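Long-range contact in rhino (Drosophila simulans, PDB 5XYW), which probably acts in chromatin through a chromo shadow domain that pairs with a second copy and binds the chain of another protein: residues E27-V32 and A42-I48. Numbering follows the deposited sequence.
Sequences ELFLFV and AVPMKYI
Leu30 and Val43 face each other as a hydrogen-bonded antiparallel pair, with Leu30 N to Val43 O at 2.9 Å and almost straight (178°), and Val43 N returning to Leu30 O. Pro44 lacks an N-H, which suits its non-hydrogen-bonded place opposite Phe29; it also stands at the N-cap of helix 45-51, which does not need that N-H. Beyond this last bridge, Met45 N donates to Leu28 O at 2.8 Å and ties the helix's first residue to the strand.

The tight part is the apolar layer of Leu28, Leu30, Met45 and Ile48. Leu30, its CG anti to the carbonyl carbon (chi1 -55°), sets CD1 on Ile48 CG2 at 3.5 Å, and Leu28 CB meets Met45 CB at 3.6 Å; Phe60 of helix 53-61 touches Leu28, Leu30 and Met45. On the other face, small Ala42 leaves room for the Phe31 ring, whose CE1 comes within 3.5 Å of Ala42 CB, while the Phe29 ring lies alongside Pro44. Another protein's chain packs on all four residues.

Glu27 and Lys46 mark the looser, more exposed margin: Glu27 OE2 and Lys46 NZ, 4.0 Å apart, probably attract each other but lie beyond salt-bridge distance. Such a curved three-stranded antiparallel sheet packed against C-terminal helices is the chromo shadow domain fold.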
loop_
_atom_site.group_PDB
_atom_site.type_symbol
_atom_site.label_atom_id
_atom_site.label_comp_id
_atom_site.label_asym_id
_atom_site.label_seq_id
_atom_site.Cartn_x
_atom_site.Cartn_y
_atom_site.Cartn_z
ATOM N N GLU A 27 -0.541 -6.690 0.617
ATOM C CA GLU A 27 -1.536 -5.687 0.377
ATOM C C GLU A 27 -1.019 -4.359 0.907
ATOM O O GLU A 27 -0.198 -4.320 1.826
ATOM C CB GLU A 27 -2.865 -6.078 1.011
ATOM C CG GLU A 27 -3.615 -7.063 0.155
ATOM C CD GLU A 27 -4.998 -7.341 0.673
ATOM O OE1 GLU A 27 -5.433 -6.619 1.593
ATOM O OE2 GLU A 27 -5.647 -8.284 0.166
ATOM N N LEU A 28 -1.466 -3.280 0.274
ATOM C CA LEU A 28 -1.181 -1.951 0.754
ATOM C C LEU A 28 -2.166 -1.623 1.875
ATOM O O LEU A 28 -3.367 -1.878 1.766
ATOM C CB LEU A 28 -1.277 -0.960 -0.395
ATOM C CG LEU A 28 -0.888 0.496 -0.198
ATOM C CD1 LEU A 28 0.412 0.661 0.571
ATOM C CD2 LEU A 28 -0.770 1.123 -1.554
ATOM N N PHE A 29 -1.659 -1.096 2.973
ATOM C CA PHE A 29 -2.524 -0.740 4.085
ATOM C C PHE A 29 -2.507 0.747 4.305
ATOM O O PHE A 29 -1.458 1.376 4.223
ATOM C CB PHE A 29 -2.099 -1.451 5.371
ATOM C CG PHE A 29 -2.682 -2.809 5.511
ATOM C CD1 PHE A 29 -3.995 -2.963 5.925
ATOM C CD2 PHE A 29 -1.931 -3.929 5.193
ATOM C CE1 PHE A 29 -4.547 -4.221 6.032
ATOM C CE2 PHE A 29 -2.472 -5.183 5.284
ATOM C CZ PHE A 29 -3.774 -5.345 5.714
ATOM N N LEU A 30 -3.676 1.302 4.573
ATOM C CA LEU A 30 -3.771 2.694 4.937
ATOM C C LEU A 30 -4.184 2.738 6.369
ATOM O O LEU A 30 -5.081 2.015 6.795
ATOM C CB LEU A 30 -4.776 3.469 4.066
ATOM C CG LEU A 30 -4.618 3.456 2.542
ATOM C CD1 LEU A 30 -5.408 4.588 1.975
ATOM C CD2 LEU A 30 -3.161 3.536 2.086
ATOM N N PHE A 31 -3.508 3.600 7.103
ATOM C CA PHE A 31 -3.817 3.843 8.481
ATOM C C PHE A 31 -4.591 5.145 8.581
ATOM O O PHE A 31 -4.039 6.251 8.386
ATOM C CB PHE A 31 -2.525 3.836 9.280
ATOM C CG PHE A 31 -1.713 2.603 9.032
ATOM C CD1 PHE A 31 -2.090 1.381 9.606
ATOM C CD2 PHE A 31 -0.624 2.632 8.174
ATOM C CE1 PHE A 31 -1.367 0.219 9.362
ATOM C CE2 PHE A 31 0.111 1.465 7.929
ATOM C CZ PHE A 31 -0.268 0.254 8.529
ATOM N N VAL A 32 -5.885 4.964 8.844
ATOM C CA VAL A 32 -6.879 6.015 8.801
ATOM C C VAL A 32 -7.612 6.214 10.122
ATOM O O VAL A 32 -7.811 5.273 10.888
ATOM C CB VAL A 32 -7.952 5.726 7.733
ATOM C CG1 VAL A 32 -7.332 5.543 6.358
ATOM C CG2 VAL A 32 -8.766 4.519 8.127
ATOM N N ALA A 42 -6.046 0.033 10.460
ATOM C CA ALA A 42 -5.391 -0.441 9.263
ATOM C C ALA A 42 -6.510 -0.908 8.360
ATOM O O ALA A 42 -7.377 -1.672 8.788
ATOM C CB ALA A 42 -4.427 -1.551 9.571
ATOM N N VAL A 43 -6.540 -0.401 7.136
ATOM C CA VAL A 43 -7.584 -0.773 6.208
ATOM C C VAL A 43 -6.911 -1.039 4.895
ATOM O O VAL A 43 -6.079 -0.252 4.477
ATOM C CB VAL A 43 -8.638 0.321 6.070
ATOM C CG1 VAL A 43 -9.695 -0.087 5.045
ATOM C CG2 VAL A 43 -9.266 0.621 7.425
ATOM N N PRO A 44 -7.231 -2.170 4.255
ATOM C CA PRO A 44 -6.614 -2.435 2.956
ATOM C C PRO A 44 -6.948 -1.357 1.927
ATOM O O PRO A 44 -8.077 -0.867 1.863
ATOM C CB PRO A 44 -7.208 -3.792 2.558
ATOM C CG PRO A 44 -7.569 -4.423 3.831
ATOM C CD PRO A 44 -8.011 -3.323 4.735
ATOM N N MET A 45 -5.934 -0.986 1.156
ATOM C CA MET A 45 -6.027 0.035 0.123
ATOM C C MET A 45 -7.243 -0.103 -0.782
ATOM O O MET A 45 -7.919 0.870 -1.068
ATOM C CB MET A 45 -4.763 0.001 -0.729
ATOM C CG MET A 45 -4.968 0.475 -2.152
ATOM S SD MET A 45 -5.213 2.249 -2.313
ATOM C CE MET A 45 -3.962 2.532 -3.568
ATOM N N LYS A 46 -7.502 -1.318 -1.240
ATOM C CA LYS A 46 -8.572 -1.584 -2.187
ATOM C C LYS A 46 -9.936 -1.163 -1.647
ATOM O O LYS A 46 -10.715 -0.472 -2.322
ATOM C CB LYS A 46 -8.557 -3.067 -2.541
ATOM C CG LYS A 46 -7.127 -3.606 -2.716
ATOM C CD LYS A 46 -7.082 -5.086 -3.095
ATOM C CE LYS A 46 -5.662 -5.510 -3.487
ATOM N NZ LYS A 46 -5.507 -6.990 -3.661
ATOM N N TYR A 47 -10.214 -1.559 -0.415
ATOM C CA TYR A 47 -11.477 -1.216 0.229
ATOM C C TYR A 47 -11.663 0.297 0.290
ATOM O O TYR A 47 -12.646 0.849 -0.209
ATOM C CB TYR A 47 -11.544 -1.791 1.651
ATOM C CG TYR A 47 -11.546 -3.301 1.775
ATOM C CD1 TYR A 47 -11.077 -4.117 0.753
ATOM C CD2 TYR A 47 -12.022 -3.914 2.929
ATOM C CE1 TYR A 47 -11.075 -5.499 0.875
ATOM C CE2 TYR A 47 -12.026 -5.297 3.060
ATOM C CZ TYR A 47 -11.547 -6.085 2.027
ATOM O OH TYR A 47 -11.540 -7.464 2.140
ATOM N N ILE A 48 -10.695 0.955 0.909
ATOM C CA ILE A 48 -10.771 2.382 1.149
ATOM C C ILE A 48 -10.862 3.135 -0.184
ATOM O O ILE A 48 -11.560 4.131 -0.301
ATOM C CB ILE A 48 -9.549 2.851 1.984
ATOM C CG1 ILE A 48 -9.788 4.212 2.625
ATOM C CG2 ILE A 48 -8.276 2.833 1.171
ATOM C CD1 ILE A 48 -10.482 4.112 3.954
#